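Local coordinates for filamentation induced by cAMP protein Fic (Desulfovibrio alaskensis, PDB 4RGL) that belongs to the Fic/DOC family, a largely helical fold with a signature loop, and also carries a C-terminal domain of the helix-turn-helix clan, at residues A[108-117]-A[185-196]; A[10-18]-A[235-245]. All coordinates share one frame; numbering follows the deposited sequence.

Interaction 1 (A[108-117]-A[185-196])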
ATOM      1  N   ASP A 108     -15.767   5.754 -14.187  1.00 69.56           N
ATOM      2  CA  ASP A 108     -14.504   5.260 -13.630  1.00 68.00           C
ATOM      3  C   ASP A 108     -14.756   4.445 -12.365  1.00 69.34           C
ATOM      4  O   ASP A 108     -14.086   3.437 -12.141  1.00 67.43           O
ATOM      5  CB  ASP A 108     -13.549   6.427 -13.334  1.00 70.22           C
ATOM      6  CG  ASP A 108     -13.037   7.141 -14.578  1.00 79.59           C
ATOM      7  OD1 ASP A 108     -13.129   6.553 -15.682  1.00 80.35           O
ATOM      8  OD2 ASP A 108     -12.469   8.240 -14.437  1.00 85.89           O
ATOM      9  N   LEU A 109     -15.767   4.852 -11.557  1.00 65.83           N
ATOM     10  CA  LEU A 109     -16.163   4.119 -10.351  1.00 63.56           C
ATOM     11  C   LEU A 109     -16.679   2.730 -10.716  1.00 66.95           C
ATOM     12  O   LEU A 109     -16.325   1.746 -10.057  1.00 66.60           O
ATOM     13  CB  LEU A 109     -17.249   4.910  -9.572  1.00 63.42           C
ATOM     14  CG  LEU A 109     -17.723   4.293  -8.226  1.00 65.60           C
ATOM     15  CD1 LEU A 109     -16.629   4.335  -7.192  1.00 63.78           C
ATOM     16  CD2 LEU A 109     -18.944   5.020  -7.699  1.00 69.29           C
ATOM     17  N   LEU A 110     -17.477   2.640 -11.796  1.00 63.09           N
ATOM     18  CA  LEU A 110     -18.044   1.374 -12.248  1.00 62.74           C
ATOM     19  C   LEU A 110     -16.967   0.489 -12.869  1.00 68.30           C
ATOM     20  O   LEU A 110     -16.917  -0.707 -12.581  1.00 68.30           O
ATOM     21  CB  LEU A 110     -19.181   1.624 -13.255  1.00 64.18           C
ATOM     22  CG  LEU A 110     -20.335   2.506 -12.739  1.00 68.88           C
ATOM     23  CD1 LEU A 110     -21.327   2.779 -13.820  1.00 70.83           C
ATOM     24  CD2 LEU A 110     -21.020   1.877 -11.525  1.00 69.71           C
ATOM     25  N   ALA A 111     -16.054   1.089 -13.661  1.00 65.91           N
ATOM     26  CA  ALA A 111     -14.932   0.356 -14.259  1.00 65.54           C
ATOM     27  C   ALA A 111     -14.041  -0.289 -13.165  1.00 68.02           C
ATOM     28  O   ALA A 111     -13.567  -1.421 -13.338  1.00 67.43           O
ATOM     29  CB  ALA A 111     -14.104   1.292 -15.130  1.00 67.13           C
ATOM     30  N   ALA A 112     -13.862   0.414 -12.026  1.00 63.29           N
ATOM     31  CA  ALA A 112     -13.082  -0.095 -10.900  1.00 61.89           C
ATOM     32  C   ALA A 112     -13.786  -1.276 -10.237  1.00 65.30           C
ATOM     33  O   ALA A 112     -13.145  -2.290  -9.943  1.00 64.10           O
ATOM     34  CB  ALA A 112     -12.851   1.012  -9.882  1.00 61.93           C
ATOM     35  N   HIS A 113     -15.113  -1.157 -10.015  1.00 62.24           N
ATOM     36  CA  HIS A 113     -15.902  -2.224  -9.399  1.00 61.31           C
ATOM     37  C   HIS A 113     -15.880  -3.490 -10.275  1.00 66.40           C
ATOM     38  O   HIS A 113     -15.805  -4.608  -9.744  1.00 64.77           O
ATOM     39  CB  HIS A 113     -17.339  -1.761  -9.159  1.00 62.22           C
ATOM     40  CG  HIS A 113     -18.185  -2.781  -8.471  1.00 65.02           C
ATOM     41  ND1 HIS A 113     -19.100  -3.546  -9.170  1.00 67.75           N
ATOM     42  CD2 HIS A 113     -18.169  -3.188  -7.180  1.00 65.38           C
ATOM     43  CE1 HIS A 113     -19.639  -4.360  -8.279  1.00 66.65           C
ATOM     44  NE2 HIS A 113     -19.107  -4.180  -7.066  1.00 65.59           N
ATOM     45  N   GLU A 114     -15.880  -3.305 -11.625  1.00 64.86           N
ATOM     46  CA  GLU A 114     -15.780  -4.407 -12.580  1.00 65.88           C
ATOM     47  C   GLU A 114     -14.457  -5.182 -12.386  1.00 70.34           C
ATOM     48  O   GLU A 114     -14.485  -6.401 -12.229  1.00 71.11           O
ATOM     49  CB  GLU A 114     -15.903  -3.878 -14.036  1.00 68.99           C
ATOM     50  CG  GLU A 114     -15.192  -4.730 -15.098  1.00 78.23           C
ATOM     51  CD  GLU A 114     -15.627  -6.182 -15.209  1.00 99.55           C
ATOM     52  OE1 GLU A 114     -16.739  -6.515 -14.739  1.00102.75           O
ATOM     53  OE2 GLU A 114     -14.856  -6.984 -15.781  1.00 93.49           O
ATOM     54  N   LEU A 115     -13.314  -4.472 -12.360  1.00 66.02           N
ATOM     55  CA  LEU A 115     -12.005  -5.113 -12.196  1.00 65.41           C
ATOM     56  C   LEU A 115     -11.898  -5.820 -10.862  1.00 70.44           C
ATOM     57  O   LEU A 115     -11.273  -6.881 -10.776  1.00 71.84           O
ATOM     58  CB  LEU A 115     -10.883  -4.082 -12.317  1.00 65.18           C
ATOM     59  CG  LEU A 115     -10.598  -3.574 -13.712  1.00 70.73           C
ATOM     60  CD1 LEU A 115      -9.654  -2.397 -13.669  1.00 70.91           C
ATOM     61  CD2 LEU A 115     -10.029  -4.669 -14.581  1.00 73.17           C
ATOM     62  N   LEU A 116     -12.495  -5.233  -9.811  1.00 64.90           N
ATOM     63  CA  LEU A 116     -12.408  -5.750  -8.455  1.00 62.72           C
ATOM     64  C   LEU A 116     -13.278  -7.000  -8.267  1.00 66.13           C
ATOM     65  O   LEU A 116     -12.900  -7.895  -7.513  1.00 66.15           O
ATOM     66  CB  LEU A 116     -12.836  -4.656  -7.454  1.00 62.13           C
ATOM     67  CG  LEU A 116     -12.715  -5.006  -5.964  1.00 65.91           C
ATOM     68  CD1 LEU A 116     -11.252  -5.044  -5.525  1.00 65.88           C
ATOM     69  CD2 LEU A 116     -13.473  -4.016  -5.120  1.00 67.66           C
HETATM   70  N   MSE A 117     -14.451  -7.049  -8.918  1.00 62.18           N
HETATM   71  CA  MSE A 117     -15.413  -8.137  -8.667  1.00 62.13           C
HETATM   72  C   MSE A 117     -15.513  -9.134  -9.852  1.00 67.97           C
HETATM   73  O   MSE A 117     -16.275 -10.101  -9.766  1.00 68.22           O
HETATM   74  CB  MSE A 117     -16.814  -7.560  -8.364  1.00 64.15           C
HETATM   75  CG  MSE A 117     -16.839  -6.594  -7.173  1.00 69.09           C
HETATM   76 SE   MSE A 117     -16.063  -7.340  -5.550  0.75 75.03          SE
HETATM   77  CE  MSE A 117     -17.208  -8.805  -5.291  1.00 71.64           C
ATOM     78  N   PHE A 185     -23.114  -0.839  -4.434  1.00 62.02           N
ATOM     79  CA  PHE A 185     -22.923  -2.090  -5.158  1.00 61.96           C
ATOM     80  C   PHE A 185     -23.458  -3.284  -4.363  1.00 67.74           C
ATOM     81  O   PHE A 185     -23.602  -3.205  -3.139  1.00 67.36           O
ATOM     82  CB  PHE A 185     -21.445  -2.297  -5.488  1.00 62.57           C
ATOM     83  CG  PHE A 185     -20.849  -1.182  -6.312  1.00 64.37           C
ATOM     84  CD1 PHE A 185     -21.108  -1.087  -7.674  1.00 68.48           C
ATOM     85  CD2 PHE A 185     -19.987  -0.256  -5.739  1.00 66.14           C
ATOM     86  CE1 PHE A 185     -20.553  -0.060  -8.437  1.00 70.26           C
ATOM     87  CE2 PHE A 185     -19.419   0.763  -6.507  1.00 69.82           C
ATOM     88  CZ  PHE A 185     -19.709   0.858  -7.852  1.00 69.01           C
ATOM     89  N   ALA A 186     -23.760  -4.382  -5.061  1.00 65.55           N
ATOM     90  CA  ALA A 186     -24.234  -5.603  -4.429  1.00 65.69           C
ATOM     91  C   ALA A 186     -23.155  -6.202  -3.504  1.00 70.01           C
ATOM     92  O   ALA A 186     -23.485  -6.771  -2.463  1.00 70.37           O
ATOM     93  CB  ALA A 186     -24.636  -6.614  -5.487  1.00 67.20           C
ATOM     94  N   ASP A 187     -21.865  -6.072  -3.890  1.00 66.03           N
ATOM     95  CA  ASP A 187     -20.746  -6.595  -3.096  1.00 65.28           C
ATOM     96  C   ASP A 187     -19.534  -5.687  -3.204  1.00 67.03           C
ATOM     97  O   ASP A 187     -19.399  -4.952  -4.181  1.00 67.32           O
ATOM     98  CB  ASP A 187     -20.365  -8.028  -3.558  1.00 68.31           C
ATOM     99  CG  ASP A 187     -21.483  -9.044  -3.444  1.00 84.06           C
ATOM    100  OD1 ASP A 187     -22.242  -9.201  -4.424  1.00 85.95           O
ATOM    101  OD2 ASP A 187     -21.539  -9.755  -2.409  1.00 91.61           O
ATOM    102  N   GLY A 188     -18.626  -5.797  -2.233  1.00 61.88           N
ATOM    103  CA  GLY A 188     -17.342  -5.102  -2.259  1.00 60.87           C
ATOM    104  C   GLY A 188     -17.400  -3.613  -1.969  1.00 63.53           C
ATOM    105  O   GLY A 188     -16.483  -2.876  -2.344  1.00 63.28           O
ATOM    106  N   ASN A 189     -18.445  -3.159  -1.248  1.00 59.00           N
ATOM    107  CA  ASN A 189     -18.606  -1.730  -0.933  1.00 58.34           C
ATOM    108  C   ASN A 189     -17.501  -1.251  -0.005  1.00 62.65           C
ATOM    109  O   ASN A 189     -16.964  -0.157  -0.199  1.00 63.10           O
ATOM    110  CB  ASN A 189     -19.971  -1.458  -0.321  1.00 54.47           C
ATOM    111  CG  ASN A 189     -21.099  -1.661  -1.297  1.00 71.48           C
ATOM    112  OD1 ASN A 189     -21.308  -0.859  -2.219  1.00 65.43           O
ATOM    113  ND2 ASN A 189     -21.813  -2.777  -1.161  1.00 56.88           N
ATOM    114  N   GLY A 190     -17.127  -2.089   0.961  1.00 58.83           N
ATOM    115  CA  GLY A 190     -16.032  -1.785   1.876  1.00 58.35           C
ATOM    116  C   GLY A 190     -14.727  -1.546   1.144  1.00 62.26           C
ATOM    117  O   GLY A 190     -14.128  -0.473   1.263  1.00 63.38           O
ATOM    118  N   ARG A 191     -14.334  -2.506   0.310  1.00 58.20           N
ATOM    119  CA  ARG A 191     -13.111  -2.438  -0.495  1.00 57.64           C
ATOM    120  C   ARG A 191     -13.147  -1.249  -1.491  1.00 60.40           C
ATOM    121  O   ARG A 191     -12.107  -0.629  -1.736  1.00 60.43           O
ATOM    122  CB  ARG A 191     -12.912  -3.752  -1.249  1.00 58.52           C
ATOM    123  CG  ARG A 191     -12.560  -4.920  -0.331  1.00 64.71           C
ATOM    124  CD  ARG A 191     -12.611  -6.241  -1.061  1.00 69.70           C
ATOM    125  NE  ARG A 191     -13.977  -6.746  -1.178  1.00 82.49           N
ATOM    126  CZ  ARG A 191     -14.302  -7.847  -1.845  1.00 99.39           C
ATOM    127  NH1 ARG A 191     -13.374  -8.533  -2.500  1.00 89.29           N
ATOM    128  NH2 ARG A 191     -15.564  -8.251  -1.893  1.00 87.23           N
HETATM  129  N   MSE A 192     -14.355  -0.926  -2.053  1.00 55.23           N
HETATM  130  CA  MSE A 192     -14.527   0.226  -2.967  1.00 54.66           C
HETATM  131  C   MSE A 192     -14.389   1.553  -2.217  1.00 60.19           C
HETATM  132  O   MSE A 192     -13.953   2.553  -2.798  1.00 61.51           O
HETATM  133  CB  MSE A 192     -15.888   0.169  -3.672  1.00 56.91           C
HETATM  134  CG  MSE A 192     -15.969  -0.891  -4.760  1.00 62.92           C
HETATM  135 SE   MSE A 192     -14.665  -0.618  -6.174  0.75 70.12          SE
HETATM  136  CE  MSE A 192     -15.299   1.056  -6.867  1.00 68.08           C
ATOM    137  N   GLY A 193     -14.792   1.560  -0.948  1.00 56.25           N
ATOM    138  CA  GLY A 193     -14.663   2.734  -0.098  1.00 56.43           C
ATOM    139  C   GLY A 193     -13.217   3.115   0.126  1.00 60.80           C
ATOM    140  O   GLY A 193     -12.817   4.253  -0.154  1.00 61.67           O
ATOM    141  N   ARG A 194     -12.387   2.126   0.542  1.00 55.56           N
ATOM    142  CA  ARG A 194     -10.955   2.334   0.788  1.00 54.58           C
ATOM    143  C   ARG A 194     -10.218   2.636  -0.506  1.00 60.11           C
ATOM    144  O   ARG A 194      -9.292   3.457  -0.509  1.00 61.17           O
ATOM    145  CB  ARG A 194     -10.346   1.111   1.467  1.00 51.11           C
ATOM    146  CG  ARG A 194     -10.990   0.815   2.787  1.00 57.39           C
ATOM    147  CD  ARG A 194     -10.509  -0.457   3.393  1.00 63.60           C
ATOM    148  NE  ARG A 194     -11.519  -1.002   4.287  1.00 73.71           N
ATOM    149  CZ  ARG A 194     -12.321  -2.005   3.965  1.00 80.44           C
ATOM    150  NH1 ARG A 194     -12.122  -2.685   2.848  1.00 59.88           N
ATOM    151  NH2 ARG A 194     -13.260  -2.405   4.805  1.00 76.43           N
ATOM    152  N   LEU A 195     -10.645   2.006  -1.623  1.00 55.89           N
ATOM    153  CA  LEU A 195     -10.031   2.248  -2.919  1.00 55.52           C
ATOM    154  C   LEU A 195     -10.235   3.686  -3.349  1.00 60.83           C
ATOM    155  O   LEU A 195      -9.273   4.356  -3.739  1.00 61.00           O
ATOM    156  CB  LEU A 195     -10.601   1.293  -3.978  1.00 55.29           C
ATOM    157  CG  LEU A 195     -10.140   1.559  -5.436  1.00 60.20           C
ATOM    158  CD1 LEU A 195      -8.648   1.260  -5.610  1.00 59.48           C
ATOM    159  CD2 LEU A 195     -10.950   0.754  -6.410  1.00 62.56           C
ATOM    160  N   TRP A 196     -11.482   4.182  -3.265  1.00 57.95           N
ATOM    161  CA  TRP A 196     -11.800   5.513  -3.753  1.00 58.50           C
ATOM    162  C   TRP A 196     -11.210   6.592  -2.839  1.00 61.27           C
ATOM    163  O   TRP A 196     -10.795   7.638  -3.335  1.00 62.52           O
ATOM    164  CB  TRP A 196     -13.309   5.694  -3.911  1.00 57.56           C
ATOM    165  CG  TRP A 196     -13.698   6.182  -5.277  1.00 59.34           C
ATOM    166  CD1 TRP A 196     -14.266   7.383  -5.586  1.00 63.38           C
ATOM    167  CD2 TRP A 196     -13.342   5.578  -6.528  1.00 59.20           C
ATOM    168  NE1 TRP A 196     -14.403   7.504  -6.948  1.00 63.55           N
ATOM    169  CE2 TRP A 196     -13.802   6.431  -7.553  1.00 64.36           C
ATOM    170  CE3 TRP A 196     -12.699   4.376  -6.885  1.00 59.43           C
ATOM    171  CZ2 TRP A 196     -13.663   6.115  -8.906  1.00 64.67           C
ATOM    172  CZ3 TRP A 196     -12.528   4.084  -8.226  1.00 61.39           C
ATOM    173  CH2 TRP A 196     -13.019   4.936  -9.220  1.00 63.72           C
TER

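Interaction 2 (A[10-18]-A[235-245])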
ATOM      1  N   PRO A  10     -22.951  16.936   2.260  1.00129.66           N
ATOM      2  CA  PRO A  10     -22.914  16.019   3.416  1.00128.00           C
ATOM      3  C   PRO A  10     -22.659  16.775   4.756  1.00133.26           C
ATOM      4  O   PRO A  10     -22.304  17.962   4.738  1.00134.45           O
ATOM      5  CB  PRO A  10     -21.755  15.068   3.072  1.00127.97           C
ATOM      6  CG  PRO A  10     -21.475  15.303   1.596  1.00132.76           C
ATOM      7  CD  PRO A  10     -21.804  16.720   1.363  1.00130.46           C
ATOM      8  N   PRO A  11     -22.853  16.104   5.941  1.00129.08           N
ATOM      9  CA  PRO A  11     -22.698  16.827   7.229  1.00129.75           C
ATOM     10  C   PRO A  11     -21.230  17.151   7.548  1.00132.71           C
ATOM     11  O   PRO A  11     -20.672  16.632   8.522  1.00131.54           O
ATOM     12  CB  PRO A  11     -23.281  15.849   8.254  1.00130.58           C
ATOM     13  CG  PRO A  11     -23.134  14.508   7.626  1.00133.38           C
ATOM     14  CD  PRO A  11     -23.333  14.719   6.154  1.00129.13           C
ATOM     15  N   TYR A  12     -20.630  18.058   6.773  1.00129.49           N
ATOM     16  CA  TYR A  12     -19.249  18.447   6.980  1.00129.16           C
ATOM     17  C   TYR A  12     -19.169  19.666   7.893  1.00134.37           C
ATOM     18  O   TYR A  12     -19.578  20.764   7.500  1.00136.45           O
ATOM     19  CB  TYR A  12     -18.557  18.731   5.632  1.00130.46           C
ATOM     20  N   THR A  13     -18.712  19.459   9.150  1.00129.04           N
ATOM     21  CA  THR A  13     -18.494  20.552  10.115  1.00129.61           C
ATOM     22  C   THR A  13     -17.076  20.439  10.697  1.00130.20           C
ATOM     23  O   THR A  13     -16.743  19.428  11.322  1.00128.85           O
ATOM     24  CB  THR A  13     -19.570  20.538  11.223  1.00139.74           C
ATOM     25  OG1 THR A  13     -19.595  19.248  11.832  1.00139.47           O
ATOM     26  CG2 THR A  13     -20.962  20.898  10.696  1.00139.51           C
ATOM     27  N   ILE A  14     -16.223  21.453  10.435  1.00125.08           N
ATOM     28  CA  ILE A  14     -14.807  21.435  10.835  1.00123.16           C
ATOM     29  C   ILE A  14     -14.677  21.538  12.383  1.00124.43           C
ATOM     30  O   ILE A  14     -15.633  21.911  13.061  1.00125.45           O
ATOM     31  CB  ILE A  14     -14.003  22.583  10.115  1.00127.65           C
ATOM     32  CG1 ILE A  14     -14.165  22.511   8.562  1.00127.68           C
ATOM     33  CG2 ILE A  14     -12.523  22.553  10.507  1.00128.11           C
ATOM     34  CD1 ILE A  14     -15.510  23.113   7.998  1.00136.00           C
ATOM     35  N   THR A  15     -13.512  21.144  12.920  1.00117.72           N
ATOM     36  CA  THR A  15     -13.234  21.162  14.358  1.00117.11           C
ATOM     37  C   THR A  15     -11.723  21.457  14.590  1.00119.57           C
ATOM     38  O   THR A  15     -10.898  21.128  13.735  1.00118.55           O
ATOM     39  CB  THR A  15     -13.676  19.808  15.006  1.00120.86           C
ATOM     40  OG1 THR A  15     -13.284  19.783  16.374  1.00120.63           O
ATOM     41  CG2 THR A  15     -13.103  18.620  14.301  1.00116.96           C
ATOM     42  N   PRO A  16     -11.336  22.072  15.750  1.00115.86           N
ATOM     43  CA  PRO A  16      -9.904  22.365  15.978  1.00115.27           C
ATOM     44  C   PRO A  16      -9.014  21.113  15.861  1.00113.00           C
ATOM     45  O   PRO A  16      -7.835  21.233  15.553  1.00112.74           O
ATOM     46  CB  PRO A  16      -9.877  22.930  17.411  1.00119.40           C
ATOM     47  CG  PRO A  16     -11.233  22.621  17.992  1.00124.23           C
ATOM     48  CD  PRO A  16     -12.172  22.585  16.852  1.00119.01           C
ATOM     49  N   ALA A  17      -9.582  19.920  16.097  1.00104.77           N
ATOM     50  CA  ALA A  17      -8.831  18.671  15.963  1.00101.26           C
ATOM     51  C   ALA A  17      -8.484  18.390  14.491  1.00 99.97           C
ATOM     52  O   ALA A  17      -7.372  17.945  14.199  1.00 98.90           O
ATOM     53  CB  ALA A  17      -9.628  17.514  16.542  1.00100.80           C
ATOM     54  N   ILE A  18      -9.432  18.696  13.553  1.00 93.17           N
ATOM     55  CA  ILE A  18      -9.223  18.483  12.111  1.00 90.43           C
ATOM     56  C   ILE A  18      -8.072  19.364  11.599  1.00 93.29           C
ATOM     57  O   ILE A  18      -7.155  18.850  10.959  1.00 91.60           O
ATOM     58  CB  ILE A  18     -10.536  18.741  11.299  1.00 93.02           C
ATOM     59  CG1 ILE A  18     -11.513  17.550  11.438  1.00 91.82           C
ATOM     60  CG2 ILE A  18     -10.222  19.019   9.809  1.00 92.98           C
ATOM     61  CD1 ILE A  18     -12.964  17.796  10.763  1.00 99.43           C
ATOM     62  N   ALA A 235     -25.706  11.320  12.849  1.00105.19           N
ATOM     63  CA  ALA A 235     -25.825  11.996  11.539  1.00105.02           C
ATOM     64  C   ALA A 235     -24.739  13.099  11.368  1.00109.74           C
ATOM     65  O   ALA A 235     -25.043  14.208  10.914  1.00110.47           O
ATOM     66  CB  ALA A 235     -27.220  12.598  11.380  1.00106.71           C
ATOM     67  N   ASP A 236     -23.477  12.777  11.723  1.00105.34           N
ATOM     68  CA  ASP A 236     -22.372  13.734  11.645  1.00105.65           C
ATOM     69  C   ASP A 236     -21.074  13.030  11.225  1.00107.48           C
ATOM     70  O   ASP A 236     -20.628  12.109  11.906  1.00106.94           O
ATOM     71  CB  ASP A 236     -22.185  14.445  13.001  1.00108.90           C
ATOM     72  CG  ASP A 236     -21.103  15.508  13.006  1.00120.19           C
ATOM     73  OD1 ASP A 236     -20.729  15.984  11.904  1.00121.42           O
ATOM     74  OD2 ASP A 236     -20.685  15.920  14.110  1.00125.93           O
ATOM     75  N   ALA A 237     -20.453  13.488  10.121  1.00102.01           N
ATOM     76  CA  ALA A 237     -19.219  12.879   9.602  1.00 99.66           C
ATOM     77  C   ALA A 237     -17.989  13.280  10.439  1.00102.08           C
ATOM     78  O   ALA A 237     -16.977  12.578  10.417  1.00100.95           O
ATOM     79  CB  ALA A 237     -19.010  13.284   8.156  1.00100.33           C
ATOM     80  N   THR A 238     -18.082  14.418  11.168  1.00 98.43           N
ATOM     81  CA  THR A 238     -16.968  14.998  11.939  1.00 98.20           C
ATOM     82  C   THR A 238     -16.137  13.892  12.722  1.00 98.96           C
ATOM     83  O   THR A 238     -14.919  13.825  12.543  1.00 98.65           O
ATOM     84  CB  THR A 238     -17.498  16.072  12.908  1.00106.48           C
ATOM     85  OG1 THR A 238     -18.199  17.064  12.157  1.00105.76           O
ATOM     86  CG2 THR A 238     -16.391  16.722  13.729  1.00105.34           C
ATOM     87  N   PRO A 239     -16.770  13.044  13.596  1.00 92.93           N
ATOM     88  CA  PRO A 239     -15.967  12.075  14.374  1.00 91.24           C
ATOM     89  C   PRO A 239     -15.243  11.059  13.477  1.00 90.90           C
ATOM     90  O   PRO A 239     -14.129  10.633  13.804  1.00 90.24           O
ATOM     91  CB  PRO A 239     -17.007  11.388  15.266  1.00 93.20           C
ATOM     92  CG  PRO A 239     -18.320  11.647  14.600  1.00 98.13           C
ATOM     93  CD  PRO A 239     -18.196  12.982  13.968  1.00 94.77           C
ATOM     94  N   PHE A 240     -15.870  10.676  12.342  1.00 83.95           N
ATOM     95  CA  PHE A 240     -15.258   9.756  11.385  1.00 81.22           C
ATOM     96  C   PHE A 240     -14.055  10.420  10.699  1.00 83.22           C
ATOM     97  O   PHE A 240     -13.015   9.776  10.514  1.00 82.09           O
ATOM     98  CB  PHE A 240     -16.295   9.293  10.337  1.00 81.78           C
ATOM     99  CG  PHE A 240     -15.729   8.402   9.252  1.00 81.67           C
ATOM    100  CD1 PHE A 240     -15.533   7.043   9.476  1.00 83.29           C
ATOM    101  CD2 PHE A 240     -15.446   8.909   7.988  1.00 83.34           C
ATOM    102  CE1 PHE A 240     -15.016   6.219   8.471  1.00 82.93           C
ATOM    103  CE2 PHE A 240     -14.936   8.083   6.983  1.00 85.04           C
ATOM    104  CZ  PHE A 240     -14.731   6.742   7.228  1.00 82.02           C
ATOM    105  N   VAL A 241     -14.192  11.717  10.343  1.00 79.01           N
ATOM    106  CA  VAL A 241     -13.120  12.480   9.701  1.00 78.56           C
ATOM    107  C   VAL A 241     -11.918  12.573  10.652  1.00 79.87           C
ATOM    108  O   VAL A 241     -10.787  12.326  10.232  1.00 78.08           O
ATOM    109  CB  VAL A 241     -13.611  13.887   9.261  1.00 83.96           C
ATOM    110  CG1 VAL A 241     -12.471  14.703   8.651  1.00 84.24           C
ATOM    111  CG2 VAL A 241     -14.774  13.773   8.280  1.00 83.46           C
ATOM    112  N   GLU A 242     -12.182  12.824  11.956  1.00 75.95           N
ATOM    113  CA  GLU A 242     -11.131  12.842  12.977  1.00 75.84           C
ATOM    114  C   GLU A 242     -10.416  11.497  13.041  1.00 77.38           C
ATOM    115  O   GLU A 242      -9.188  11.459  13.115  1.00 76.75           O
ATOM    116  CB  GLU A 242     -11.714  13.191  14.361  1.00 78.48           C
ATOM    117  CG  GLU A 242     -12.114  14.649  14.532  1.00 87.75           C
ATOM    118  CD  GLU A 242     -12.596  14.992  15.933  1.00106.72           C
ATOM    119  OE1 GLU A 242     -12.739  14.062  16.760  1.00 96.55           O
ATOM    120  OE2 GLU A 242     -12.818  16.193  16.207  1.00105.32           O
ATOM    121  N   PHE A 243     -11.191  10.377  13.011  1.00 72.65           N
ATOM    122  CA  PHE A 243     -10.621   9.033  13.084  1.00 71.24           C
ATOM    123  C   PHE A 243      -9.747   8.753  11.884  1.00 74.09           C
ATOM    124  O   PHE A 243      -8.615   8.289  12.045  1.00 74.67           O
ATOM    125  CB  PHE A 243     -11.730   7.965  13.186  1.00 72.38           C
ATOM    126  CG  PHE A 243     -11.203   6.546  13.297  1.00 73.31           C
ATOM    127  CD1 PHE A 243     -10.920   5.985  14.540  1.00 76.98           C
ATOM    128  CD2 PHE A 243     -10.955   5.784  12.157  1.00 74.41           C
ATOM    129  CE1 PHE A 243     -10.408   4.686  14.641  1.00 77.40           C
ATOM    130  CE2 PHE A 243     -10.419   4.496  12.259  1.00 76.59           C
ATOM    131  CZ  PHE A 243     -10.154   3.954  13.501  1.00 75.27           C
HETATM  132  N   MSE A 244     -10.275   9.004  10.663  1.00 68.31           N
HETATM  133  CA  MSE A 244      -9.558   8.697   9.433  1.00 66.59           C
HETATM  134  C   MSE A 244      -8.306   9.572   9.282  1.00 70.56           C
HETATM  135  O   MSE A 244      -7.228   9.038   9.007  1.00 69.76           O
HETATM  136  CB  MSE A 244     -10.466   8.859   8.222  1.00 68.50           C
HETATM  137  CG  MSE A 244      -9.932   8.155   6.975  1.00 74.40           C
HETATM  138 SE   MSE A 244      -9.583   6.249   7.285  0.75 80.65          SE
HETATM  139  CE  MSE A 244     -11.340   5.719   7.889  1.00 76.89           C
ATOM    140  N   LEU A 245      -8.433  10.919   9.495  1.00 67.47           N
ATOM    141  CA  LEU A 245      -7.263  11.816   9.441  1.00 67.85           C
ATOM    142  C   LEU A 245      -6.240  11.414  10.490  1.00 72.57           C
ATOM    143  O   LEU A 245      -5.035  11.523  10.253  1.00 72.88           O
ATOM    144  CB  LEU A 245      -7.668  13.291   9.633  1.00 69.09           C
ATOM    145  CG  LEU A 245      -8.450  13.936   8.478  1.00 73.57           C
ATOM    146  CD1 LEU A 245      -8.852  15.353   8.828  1.00 75.29           C
ATOM    147  CD2 LEU A 245      -7.643  13.927   7.189  1.00 74.96           C
TER

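Interaction 1 (A[108-117]-A[185-196])
Helices 108-117 and 189-196 cross at 126° with axes 10.9 Å apart, and the CA atoms of H113 and M192 come within 7.0 Å. H113 also meets the loop before the second helix. Its imidazole lies on the F185 ring in an offset stack, centroids 3.9 Å apart and planes at 7°. M117 CG, from the same helix, lies over the rim of the other face. A chi1 of -177° (CG anti to the backbone N) swings the ring toward the loop, where NE2 bonds D187 O at 3.0 Å. This oxygen lies in the imidazole plane. ND1 is bonded to G125 N, consistent with the proton on NE2. The ring is contacted on both faces and bonded at both nitrogens.

M192 is a knob among L109, A112, H113 and L116; its SE is 3.8 Å from L116 CD2. L109 CD1 sits over the six-membered ring of W196, 3.6 Å from its centroid, while W196 NE1 bonds A103 O. M117 SE lies over one face of the R191 guanidinium. F185 to R194 belong to the Fic signature motif, which starts at H183. An unknown ligand, probably from the crystallisation liquor, is hydrogen-bonded by D187, N189, R191 and the backbone N of G188. F179 of helix 168-182 touches L109, F185 and M192, T94 of helix 82-95 meets L116 and L195, and helix 42-59 packs on R191.

Interaction 2 (A[10-18]-A[235-245])
T238 OG1 is hydrogen-bonded to T13 OG1 at 2.6 Å, with T13 O a further 2.9 Å neighbour of the same T238 OG1. The two threonine side chains cross at about a right angle. T238 OG1 points back beside its own backbone N (chi1 -57°), close to D236 OD1. D236, its carboxylate swung away from its own N, caps the start of the helix: OD1 accepts from T238 N at 3.2 Å, met from above the carboxylate plane. P11 lies against the turn before that helix, its CB 3.6 Å from A235 O. The turn follows a Schellman motif in which A235, with positive phi, ends helix 221-234.

Further along, the methyls T15 CG2 and A17 CB meet the carboxylate end of E242, and T15 CG2 also touches T238 CG2. Then the packing turns aliphatic. I18 CD1 reaches V241 CG1 at 3.8 Å, and I18 CG2 meets L245 CD1 at 4.0 Å. L245 also touches L21 and I25 of helix 16-32.

The chemistry thus changes along the contact. A hydroxyl bond joins the N-terminal loop to T238, whose helix start is ordered by the D236 cap, and aliphatic packing takes over where the two helices lie together.

Overall arrangement
The chain meets interaction 2 first, at residues 10-18, just before and at the start of helix 16-32. It then passes through helices 42-59, 66-74 and 82-95 to reach 108-117. Interaction 1 closes the shorter loop at 185-196, with 67 residues in between. Interaction 2 closes only later, at 235-245, so its loop encloses the whole of interaction 1. The two contacts do not touch; their centres are 24 Å apart and their nearest atoms about 7 Å. Helix 168-182 is touched by side chains of both. Interaction 1 joins helix 106-117 to helix 189-202 and the loop leading into it. Interaction 2 ties the N-terminal region to helix 238-257.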